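Local coordinates for hypoxanthine phosphoribosyltransferase (Bacillus anthracis, PDB 3O7M) that catalyses the transfer of a phosphoribosyl group from 5-phosphoribosyl 1-diphosphate to hypoxanthine or guanine, giving IMP or GMP in purine salvage, at the interface of chains A and B. Sequence-based numbering; all coordinates share one arbitrary frame. Chains: chain A/B, Hypoxanthine phosphoribosyltransferase.

The interface of chains A and B. Residues chain A 81; chain B 93, 119-121.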
# COMPACT_ATOMS: atom_id res chain seq x y z
N LYS A 81 -11.20 13.75 1.56
CA LYS A 81 -10.37 14.35 0.54
C LYS A 81 -9.88 13.35 -0.53
O LYS A 81 -10.57 13.00 -1.49
CB LYS A 81 -9.14 15.00 1.20
CG LYS A 81 -9.38 16.30 1.93
CD LYS A 81 -9.81 17.42 0.96
CE LYS A 81 -9.95 18.76 1.68
NZ LYS A 81 -10.91 18.73 2.83
N THR B 93 -12.19 15.06 7.55
CA THR B 93 -12.48 16.45 7.20
C THR B 93 -13.58 16.94 8.14
O THR B 93 -14.61 16.29 8.29
CB THR B 93 -12.87 16.55 5.73
OG1 THR B 93 -11.80 16.03 4.94
CG2 THR B 93 -13.16 18.02 5.31
N MET B 119 -3.77 18.50 5.79
CA MET B 119 -4.26 18.59 4.42
C MET B 119 -5.72 18.10 4.26
O MET B 119 -6.39 18.48 3.30
CB MET B 119 -3.37 17.79 3.46
CG MET B 119 -2.00 18.41 3.24
SD MET B 119 -0.94 17.39 2.18
CE MET B 119 -2.06 17.17 0.80
N HIS B 120 -6.19 17.25 5.17
CA HIS B 120 -7.59 16.77 5.12
C HIS B 120 -8.58 17.74 5.77
O HIS B 120 -9.78 17.45 5.85
CB HIS B 120 -7.70 15.41 5.84
CG HIS B 120 -7.00 14.29 5.12
ND1 HIS B 120 -7.68 13.28 4.47
CD2 HIS B 120 -5.68 14.01 4.96
CE1 HIS B 120 -6.81 12.44 3.93
NE2 HIS B 120 -5.60 12.86 4.21
N LYS B 121 -8.07 18.88 6.25
CA LYS B 121 -8.85 19.91 6.94
C LYS B 121 -9.72 19.40 8.11
O LYS B 121 -10.94 19.53 8.09
CB LYS B 121 -9.66 20.72 5.93
CG LYS B 121 -8.79 21.44 4.89
CD LYS B 121 -9.65 22.25 3.90
CE LYS B 121 -8.85 22.77 2.71
NZ LYS B 121 -9.72 23.47 1.68
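A:Lys81 packs on a loop surface formed by B:Thr93 and B:Met119 to B:Lys121, a small, mostly van der Waals patch of a two-fold symmetric interface between identical subunits. It adds a lysine contact, repeated with the chains exchanged, to the pairing of two subunits within the deposited tetramer, a pairing that may or may not persist in solution. The lysine loses 95 Å² of surface to chain B, and the patch as a whole hides 154 Å², so A:Lys81 supplies more than half of the hidden surface. Its aliphatic stem does the packing: CG lies 3.7 Å from CA of B:His120, while CB lies nearer the imidazole, 4.0 Å from ND1 of B:His120. The chain is bent at chi2 (-65°) and again at chi4 (-57°), and the second bend turns NZ toward B:Thr93. There the amine end, NZ of A:Lys81, sits 3.4 Å from the methyl CG2 of B:Thr93, the two side chains crossing at about a right angle. NZ also makes a weak hydrogen bond to the carbonyl O of B:His120, at 3.5 Å. That same oxygen is held more firmly from within chain B, where OG1 of B:Thr93 donates to it at 2.6 Å, the hydroxyl approaching in the carbonyl plane, at 148° to the C=O bond. This internal bond ties B:Thr93 to the 119-121 loop and probably helps to hold the surface the lysine meets. The extended B:Lys121 passes across A:Lys81 with its methylene groups, CD lying 3.9 Å from A:Lys81 NZ. If both side-chain amines are charged, repulsion probably disfavours a closer approach, A:Lys81 NZ and B:Lys121 NZ being 5.0 Å apart.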